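Local coordinates for protein purine nucleosidase, (IunH-1) (Sulfolobus solfataricus, PDB 3T8J) that belongs to the nucleoside hydrolase family, carries a bound sodium ion and assembles from four copies of a chain built round a mixed beta-sheet, at residues K66-N71 with P169-I174; W145-A150 with I185-I190; T158-F163 with R269-V274. All coordinates share one frame; numbering follows the deposited sequence.

Contact 1. Residues K66-N71 with P169-I174; sequences KPLLKN and PDAAKI
Leu68 and Ala171 mark the nearest approach of the two backbones, 6.8 Å from CA to CA, where the irregular loop 66-71 passes the first turns of the helix that begins at Pro169. Side chains make the contact. Leu68 reaches in tip to tip with Ile174, CD1 to CD1 at 3.8 Å, and the same methyl lies 4.1 Å from CB of Ala171. Leu69 crosses Asp170 at about a right angle, Leu69 CD1 lying 3.4 Å from Asp170 CG, the carboxylate carbon. This loop follows strand 60-62 of the nucleoside hydrolase fold and here covers one side of helix 169-177, whose other neighbours include helix 125-133 and, at Ile174, Leu68 of a second subunit. The polar link is a salt bridge. The Lys70 chain is extended until its last torsion, where a bend (chi4 45°) brings NZ to the syn lone pair of Asp170 OD2 at 2.8 Å; OD1 receives a weak second bond from the same nitrogen. NZ also donates to the backbone O of Asn263, whose side-chain ND2 donates to Asp170 OD1. A water donates to Asp170 OD2 and accepts from Leu69 N, 2.9 Å away.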
loop_
_atom_site.group_PDB
_atom_site.type_symbol
_atom_site.label_atom_id
_atom_site.label_comp_id
_atom_site.label_asym_id
_atom_site.label_seq_id
_atom_site.Cartn_x
_atom_site.Cartn_y
_atom_site.Cartn_z
ATOM N N LYS A 66 11.293 18.139 11.392
ATOM C CA LYS A 66 10.902 16.768 11.130
ATOM C C LYS A 66 9.975 16.771 9.890
ATOM O O LYS A 66 9.394 17.814 9.554
ATOM C CB LYS A 66 10.209 16.126 12.297
ATOM C CG LYS A 66 8.946 16.730 12.728
ATOM C CD LYS A 66 8.467 16.072 14.034
ATOM C CE LYS A 66 7.168 16.695 14.532
ATOM N NZ LYS A 66 6.448 15.697 15.365
ATOM N N PRO A 67 9.851 15.604 9.227
ATOM C CA PRO A 67 8.958 15.498 8.055
ATOM C C PRO A 67 7.504 15.755 8.440
ATOM O O PRO A 67 7.110 15.679 9.601
ATOM C CB PRO A 67 9.178 14.064 7.574
ATOM C CG PRO A 67 10.505 13.661 8.140
ATOM C CD PRO A 67 10.548 14.330 9.467
ATOM N N LEU A 68 6.678 16.058 7.439
ATOM C CA LEU A 68 5.270 16.269 7.718
ATOM C C LEU A 68 4.610 15.116 8.465
ATOM O O LEU A 68 3.858 15.343 9.411
ATOM C CB LEU A 68 4.526 16.540 6.407
ATOM C CG LEU A 68 4.971 17.713 5.545
ATOM C CD1 LEU A 68 4.165 17.743 4.218
ATOM C CD2 LEU A 68 4.829 19.040 6.259
ATOM N N LEU A 69 4.879 13.886 8.023
ATOM C CA LEU A 69 4.206 12.664 8.511
ATOM C C LEU A 69 5.164 11.545 8.942
ATOM O O LEU A 69 4.918 10.831 9.942
ATOM C CB LEU A 69 3.292 12.107 7.404
ATOM C CG LEU A 69 1.994 12.834 7.122
ATOM C CD1 LEU A 69 1.786 13.030 5.636
ATOM C CD2 LEU A 69 0.799 12.114 7.775
ATOM N N LYS A 70 6.218 11.334 8.183
ATOM C CA LYS A 70 7.014 10.132 8.352
ATOM C C LYS A 70 8.153 10.311 9.343
ATOM O O LYS A 70 8.571 11.422 9.620
ATOM C CB LYS A 70 7.555 9.688 7.012
ATOM C CG LYS A 70 6.341 9.260 6.123
ATOM C CD LYS A 70 6.685 8.555 4.917
ATOM C CE LYS A 70 5.460 7.973 4.209
ATOM N NZ LYS A 70 4.217 8.861 4.048
ATOM N N ASN A 71 8.630 9.196 9.842
ATOM C CA ASN A 71 9.906 9.213 10.549
ATOM C C ASN A 71 11.039 9.268 9.540
ATOM O O ASN A 71 10.848 8.900 8.366
ATOM C CB ASN A 71 9.998 7.959 11.416
ATOM C CG ASN A 71 9.003 7.991 12.580
ATOM O OD1 ASN A 71 8.727 9.054 13.149
ATOM N ND2 ASN A 71 8.479 6.834 12.937
ATOM N N PRO A 169 8.685 12.350 1.695
ATOM C CA PRO A 169 8.105 12.124 0.350
ATOM C C PRO A 169 6.742 12.744 0.217
ATOM O O PRO A 169 6.288 13.001 -0.903
ATOM C CB PRO A 169 8.062 10.602 0.246
ATOM C CG PRO A 169 7.934 10.140 1.652
ATOM C CD PRO A 169 8.712 11.116 2.507
ATOM N N ASP A 170 6.084 13.014 1.347
ATOM C CA ASP A 170 4.802 13.741 1.320
ATOM C C ASP A 170 5.029 15.179 0.874
ATOM O O ASP A 170 4.333 15.700 -0.010
ATOM C CB ASP A 170 4.161 13.627 2.705
ATOM C CG ASP A 170 3.918 12.181 3.062
ATOM O OD1 ASP A 170 3.050 11.553 2.441
ATOM O OD2 ASP A 170 4.665 11.626 3.909
ATOM N N ALA A 171 6.015 15.843 1.471
ATOM C CA ALA A 171 6.401 17.181 1.040
ATOM C C ALA A 171 6.787 17.181 -0.449
ATOM O O ALA A 171 6.392 18.096 -1.190
ATOM C CB ALA A 171 7.571 17.752 1.920
ATOM N N ALA A 172 7.545 16.184 -0.895
ATOM C CA ALA A 172 7.966 16.103 -2.303
ATOM C C ALA A 172 6.755 15.974 -3.199
ATOM O O ALA A 172 6.689 16.611 -4.240
ATOM C CB ALA A 172 8.941 14.926 -2.527
ATOM N N LYS A 173 5.820 15.121 -2.810
ATOM C CA LYS A 173 4.614 14.909 -3.639
ATOM C C LYS A 173 3.848 16.216 -3.764
ATOM O O LYS A 173 3.386 16.587 -4.880
ATOM C CB LYS A 173 3.729 13.807 -3.044
ATOM C CG LYS A 173 2.581 13.365 -3.962
ATOM C CD LYS A 173 2.005 11.994 -3.491
ATOM C CE LYS A 173 1.281 11.220 -4.572
ATOM N NZ LYS A 173 2.139 10.527 -5.595
ATOM N N ILE A 174 3.694 16.951 -2.667
ATOM C CA ILE A 174 3.023 18.265 -2.703
ATOM C C ILE A 174 3.729 19.225 -3.672
ATOM O O ILE A 174 3.092 19.871 -4.512
ATOM C CB ILE A 174 2.953 18.876 -1.275
ATOM C CG1 ILE A 174 1.966 18.076 -0.438
ATOM C CG2 ILE A 174 2.550 20.370 -1.322
ATOM C CD1 ILE A 174 2.155 18.338 1.097
HETATM O O HOH W 1 6.298 12.979 5.645
#

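Contact 2. Residues W145-A150 with I185-I190; sequences WVMGGA and IPWDVI
Met147 and Ile185 pair as parallel neighbours, CA to CA 4.9 Å, in the central sheet of the nucleoside hydrolase fold, where strand 141-147 runs beside strand 182-185. The connection between these parallel strands passes through helices 163-167 and 169-177. Ile185 N donates to Val146 O at 2.8 Å, nearly in line with the carbonyl, and Ile185 O accepts in return from Gly148 N, which stands above the carbonyl plane. Beyond the strand ends, Gly149 O takes the N-H of Trp187 at 2.8 Å, so a further backbone bond ties the glycine turn to the start of helix 187-190, with Pro186 as its N-cap residue.

The side chain of Met147 leaves CB on the same face of the sheet as that of Ile185, with CG anti to the backbone N (chi1 -170°). CG passes 4.0 Å from Ile185 O. A bend at chi2 turns SD aside, and a second at chi3 brings CE back to the other segment. This methyl lies 3.5 Å from Trp187 N and 3.6 Å from Ile185 O, and also meets Trp187 CB, at the edge of the indole and near its plane. Asp238 and Thr241 of helix 237-246 pack against the same methionine, whose side chain is about 7 Å from the sodium ion.

Gly149 has a positive phi (89°), a conformation that favours glycine. At Ala150, the Asp188 carboxylate lies against the backbone, while its oxygens accept from Val151 N, Phe152 N and Ile154 N, so the start of the helix also holds the loop that follows Ala150. Between Gly148 and Pro186 the backbones also make a CA-H...O contact, with Pro186 CA 3.3 Å from Gly148 O.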
loop_
_atom_site.group_PDB
_atom_site.type_symbol
_atom_site.label_atom_id
_atom_site.label_comp_id
_atom_site.label_asym_id
_atom_site.label_seq_id
_atom_site.Cartn_x
_atom_site.Cartn_y
_atom_site.Cartn_z
ATOM N N TRP A 145 14.885 24.852 -8.384
ATOM C CA TRP A 145 16.004 23.994 -8.769
ATOM C C TRP A 145 16.137 22.904 -7.705
ATOM O O TRP A 145 16.468 23.207 -6.574
ATOM C CB TRP A 145 17.283 24.826 -8.849
ATOM C CG TRP A 145 17.239 26.008 -9.794
ATOM C CD1 TRP A 145 16.977 27.326 -9.480
ATOM C CD2 TRP A 145 17.513 25.990 -11.202
ATOM N NE1 TRP A 145 17.072 28.107 -10.607
ATOM C CE2 TRP A 145 17.381 27.310 -11.680
ATOM C CE3 TRP A 145 17.834 24.975 -12.112
ATOM C CZ2 TRP A 145 17.572 27.629 -13.011
ATOM C CZ3 TRP A 145 18.026 25.306 -13.442
ATOM C CH2 TRP A 145 17.878 26.621 -13.876
ATOM N N VAL A 146 15.804 21.683 -8.070
ATOM C CA VAL A 146 15.705 20.566 -7.116
ATOM C C VAL A 146 16.880 19.613 -7.282
ATOM O O VAL A 146 17.122 19.098 -8.382
ATOM C CB VAL A 146 14.400 19.777 -7.328
ATOM C CG1 VAL A 146 14.356 18.523 -6.423
ATOM C CG2 VAL A 146 13.165 20.645 -7.049
ATOM N N MET A 147 17.627 19.396 -6.200
ATOM C CA MET A 147 18.539 18.250 -6.149
ATOM C C MET A 147 17.696 17.140 -5.518
ATOM O O MET A 147 17.264 17.257 -4.345
ATOM C CB MET A 147 19.777 18.503 -5.294
ATOM C CG MET A 147 20.844 17.420 -5.433
ATOM S SD MET A 147 20.400 15.900 -4.524
ATOM C CE MET A 147 20.779 14.648 -5.757
ATOM N N GLY A 148 17.408 16.093 -6.282
ATOM C CA GLY A 148 16.608 15.014 -5.729
ATOM C C GLY A 148 16.339 13.916 -6.715
ATOM O O GLY A 148 16.408 14.122 -7.910
ATOM N N GLY A 149 16.017 12.755 -6.173
ATOM C CA GLY A 149 15.566 11.617 -6.920
ATOM C C GLY A 149 16.640 10.678 -7.418
ATOM O O GLY A 149 17.852 10.965 -7.359
ATOM N N ALA A 150 16.166 9.546 -7.913
ATOM C CA ALA A 150 16.985 8.533 -8.573
ATOM C C ALA A 150 16.149 7.999 -9.731
ATOM O O ALA A 150 15.182 7.256 -9.553
ATOM C CB ALA A 150 17.404 7.431 -7.582
ATOM N N ILE A 185 17.788 17.602 -10.684
ATOM C CA ILE A 185 19.088 16.976 -10.855
ATOM C C ILE A 185 19.114 15.710 -9.971
ATOM O O ILE A 185 19.173 15.817 -8.744
ATOM C CB ILE A 185 20.232 17.946 -10.438
ATOM C CG1 ILE A 185 20.434 19.118 -11.435
ATOM C CG2 ILE A 185 21.585 17.233 -10.391
ATOM C CD1 ILE A 185 19.231 20.052 -11.673
ATOM N N PRO A 186 19.091 14.514 -10.580
ATOM C CA PRO A 186 19.036 13.262 -9.791
ATOM C C PRO A 186 20.387 12.776 -9.257
ATOM O O PRO A 186 21.428 12.997 -9.886
ATOM C CB PRO A 186 18.480 12.228 -10.791
ATOM C CG PRO A 186 18.095 12.996 -12.000
ATOM C CD PRO A 186 18.855 14.246 -12.014
ATOM N N TRP A 187 20.329 12.067 -8.133
ATOM C CA TRP A 187 21.498 11.417 -7.563
ATOM C C TRP A 187 22.206 10.500 -8.552
ATOM O O TRP A 187 23.452 10.498 -8.629
ATOM C CB TRP A 187 21.067 10.586 -6.361
ATOM C CG TRP A 187 22.193 9.758 -5.750
ATOM C CD1 TRP A 187 22.399 8.408 -5.882
ATOM C CD2 TRP A 187 23.251 10.252 -4.943
ATOM N NE1 TRP A 187 23.543 8.031 -5.201
ATOM C CE2 TRP A 187 24.074 9.149 -4.609
ATOM C CE3 TRP A 187 23.580 11.517 -4.445
ATOM C CZ2 TRP A 187 25.215 9.279 -3.798
ATOM C CZ3 TRP A 187 24.720 11.634 -3.645
ATOM C CH2 TRP A 187 25.502 10.524 -3.329
ATOM N N ASP A 188 21.445 9.687 -9.284
ATOM C CA ASP A 188 22.049 8.684 -10.157
ATOM C C ASP A 188 22.509 9.222 -11.510
ATOM O O ASP A 188 22.967 8.457 -12.370
ATOM C CB ASP A 188 21.218 7.397 -10.249
ATOM C CG ASP A 188 19.760 7.623 -10.571
ATOM O OD1 ASP A 188 19.343 8.777 -10.885
ATOM O OD2 ASP A 188 19.012 6.594 -10.515
ATOM N N VAL A 189 22.430 10.549 -11.655
ATOM C CA VAL A 189 23.124 11.281 -12.698
ATOM C C VAL A 189 24.428 11.872 -12.120
ATOM O O VAL A 189 25.504 11.681 -12.687
ATOM C CB VAL A 189 22.203 12.372 -13.297
ATOM C CG1 VAL A 189 23.002 13.370 -14.155
ATOM C CG2 VAL A 189 21.063 11.713 -14.075
ATOM N N ILE A 190 24.341 12.568 -10.996
ATOM C CA ILE A 190 25.525 13.267 -10.471
ATOM C C ILE A 190 26.648 12.296 -10.054
ATOM O O ILE A 190 27.812 12.689 -10.130
ATOM C CB ILE A 190 25.205 14.288 -9.342
ATOM C CG1 ILE A 190 24.720 13.600 -8.089
ATOM C CG2 ILE A 190 24.212 15.339 -9.814
ATOM C CD1 ILE A 190 25.887 13.308 -7.109
#

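Contact 3. Residues T158-F163 with R269-V274; sequences TPVAEF and RGMTLV
An ST turn at Thr158 shapes the loop leading to helix 163-167, and this loop packs on the chain that enters strand 272-275, an outermost strand of the sheet within this subunit. Ala161 and Met271 form the nearest backbone pair, with their CA atoms 4.8 Å apart. Thr158 OG1 makes the turn by accepting from Val160 N at 3.2 Å, with a weak further bond from Ala161 N.

Val160 supplies the apolar part. Its CG2 touches Met271 SD at 3.6 Å, and CB lies close to the methionine CE. The two side chains cross obliquely; a bend at chi3 (76°) folds the end of Met271 back over the valine, with CE also near Val160 O. Met271 packs in addition on Met271 of a third subunit.

Next to this pair, CB of Ala161 sits 3.4 Å from Arg269 O. Gly270, with phi 83° and psi -2°, takes a conformation suited to glycine and leaves Ala161 CB close over its peptide.

Three waters join the two segments, two of them backbone to backbone. The first accepts from Thr158 OG1 and donates to Arg269 O, 2.8 Å from each. A second donates to Val160 O and accepts from Thr272 N, while a third takes the N-H of Glu162 and gives a bond to Gly270 O. The carboxylate of Glu162, at the N-cap of helix 163-167, meanwhile accepts from Asn164 N, Ile165 N and Gly149 N. The direct contacts are thus van der Waals, partly against carbonyl oxygens, and the hydrogen bonding between the segments runs through water: Thr158 OG1, Glu162 N and Thr272 N each donate to a molecule that in turn donates to Arg269 O, Gly270 O or Val160 O on the facing segment.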
loop_
_atom_site.group_PDB
_atom_site.type_symbol
_atom_site.label_atom_id
_atom_site.label_comp_id
_atom_site.label_asym_id
_atom_site.label_seq_id
_atom_site.Cartn_x
_atom_site.Cartn_y
_atom_site.Cartn_z
ATOM N N THR A 158 18.291 4.388 0.438
ATOM C CA THR A 158 17.882 2.998 0.248
ATOM C C THR A 158 18.428 2.563 -1.111
ATOM O O THR A 158 18.908 3.406 -1.895
ATOM C CB THR A 158 16.375 2.772 0.319
ATOM O OG1 THR A 158 15.795 3.163 -0.957
ATOM C CG2 THR A 158 15.712 3.547 1.434
ATOM N N PRO A 159 18.348 1.267 -1.426
ATOM C CA PRO A 159 18.829 0.852 -2.741
ATOM C C PRO A 159 18.184 1.594 -3.931
ATOM O O PRO A 159 18.821 1.759 -4.963
ATOM C CB PRO A 159 18.469 -0.618 -2.787
ATOM C CG PRO A 159 18.550 -1.056 -1.364
ATOM C CD PRO A 159 18.008 0.111 -0.584
ATOM N N VAL A 160 16.945 2.053 -3.765
ATOM C CA VAL A 160 16.198 2.613 -4.893
ATOM C C VAL A 160 15.753 4.082 -4.760
ATOM O O VAL A 160 15.195 4.622 -5.733
ATOM C CB VAL A 160 14.952 1.738 -5.210
ATOM C CG1 VAL A 160 15.362 0.341 -5.720
ATOM C CG2 VAL A 160 14.026 1.613 -4.024
ATOM N N ALA A 161 15.977 4.712 -3.610
ATOM C CA ALA A 161 15.545 6.087 -3.351
ATOM C C ALA A 161 16.705 6.997 -2.930
ATOM O O ALA A 161 17.673 6.547 -2.251
ATOM C CB ALA A 161 14.425 6.123 -2.297
ATOM N N GLU A 162 16.578 8.258 -3.286
ATOM C CA GLU A 162 17.494 9.329 -2.945
ATOM C C GLU A 162 17.040 10.035 -1.652
ATOM O O GLU A 162 15.850 10.197 -1.379
ATOM C CB GLU A 162 17.600 10.305 -4.120
ATOM C CG GLU A 162 18.510 11.477 -3.914
ATOM C CD GLU A 162 17.866 12.595 -3.128
ATOM O OE1 GLU A 162 16.622 12.790 -3.251
ATOM O OE2 GLU A 162 18.610 13.306 -2.418
ATOM N N PHE A 163 18.017 10.454 -0.847
ATOM C CA PHE A 163 17.785 10.971 0.489
ATOM C C PHE A 163 16.776 12.121 0.599
ATOM O O PHE A 163 15.860 12.050 1.415
ATOM C CB PHE A 163 19.123 11.415 1.082
ATOM C CG PHE A 163 19.049 11.852 2.511
ATOM C CD1 PHE A 163 18.997 10.902 3.526
ATOM C CD2 PHE A 163 19.069 13.196 2.851
ATOM C CE1 PHE A 163 18.944 11.296 4.863
ATOM C CE2 PHE A 163 19.034 13.587 4.181
ATOM C CZ PHE A 163 19.001 12.633 5.187
ATOM N N ARG A 269 9.258 3.568 -0.693
ATOM C CA ARG A 269 9.188 4.920 -0.159
ATOM C C ARG A 269 10.255 5.814 -0.771
ATOM O O ARG A 269 11.441 5.468 -0.776
ATOM C CB ARG A 269 9.369 4.910 1.368
ATOM C CG ARG A 269 9.512 6.296 1.992
ATOM C CD ARG A 269 9.774 6.273 3.503
ATOM N NE ARG A 269 10.293 7.541 3.991
ATOM C CZ ARG A 269 10.473 7.848 5.269
ATOM N NH1 ARG A 269 10.095 6.984 6.193
ATOM N NH2 ARG A 269 10.986 9.025 5.616
ATOM N N GLY A 270 9.844 6.992 -1.230
ATOM C CA GLY A 270 10.793 7.982 -1.708
ATOM C C GLY A 270 11.273 7.852 -3.127
ATOM O O GLY A 270 12.015 8.721 -3.592
ATOM N N MET A 271 10.828 6.817 -3.841
ATOM C CA MET A 271 11.187 6.685 -5.250
ATOM C C MET A 271 10.584 7.793 -6.096
ATOM O O MET A 271 9.485 8.297 -5.819
ATOM C CB MET A 271 10.754 5.338 -5.839
ATOM C CG MET A 271 11.544 4.141 -5.299
ATOM S SD MET A 271 11.271 2.609 -6.186
ATOM C CE MET A 271 12.215 2.926 -7.618
ATOM N N THR A 272 11.374 8.219 -7.066
ATOM C CA THR A 272 10.903 9.105 -8.166
ATOM C C THR A 272 10.681 8.225 -9.403
ATOM O O THR A 272 11.639 7.731 -10.025
ATOM C CB THR A 272 11.932 10.203 -8.463
ATOM O OG1 THR A 272 13.213 9.602 -8.704
ATOM C CG2 THR A 272 12.049 11.204 -7.303
ATOM N N LEU A 273 9.403 8.023 -9.744
ATOM C CA LEU A 273 8.974 7.125 -10.834
ATOM C C LEU A 273 8.694 7.992 -12.066
ATOM O O LEU A 273 7.810 8.827 -12.014
ATOM C CB LEU A 273 7.725 6.373 -10.395
ATOM C CG LEU A 273 7.912 5.664 -9.027
ATOM C CD1 LEU A 273 6.576 5.336 -8.391
ATOM C CD2 LEU A 273 8.878 4.462 -9.100
ATOM N N VAL A 274 9.457 7.749 -13.128
ATOM C CA VAL A 274 9.480 8.679 -14.274
ATOM C C VAL A 274 8.840 8.065 -15.530
ATOM O O VAL A 274 9.304 7.039 -16.044
ATOM C CB VAL A 274 10.901 9.118 -14.578
ATOM C CG1 VAL A 274 10.922 10.088 -15.758
ATOM C CG2 VAL A 274 11.552 9.796 -13.338
HETATM O O HOH W 2 13.022 3.214 -0.947
HETATM O O HOH W 3 14.007 6.763 -7.083
HETATM O O HOH W 4 14.322 8.947 -5.103
#

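Overall arrangement
All three contacts are largely buried, but contact 2 lies deepest, its centre about 9 Å from the centre of the chain, against about 16 Å for the centres of contacts 1 and 3. Contact 2 relies on direct backbone bonds between neighbouring strands and the turns that follow them, contact 1 on a salt bridge and leucine packing between loop and helix, and contact 3 on side-chain packing with water bridges. Contacts 2 and 3 reach the same sheet and meet at Glu162 and where Thr272 OG1 probably accepts from Ala150 N. Contacts 1 and 3 join through Arg269 NH2, a probable donor to Asn71 O. Both outer contacts border other subunits, whereas no other chain touches contact 2.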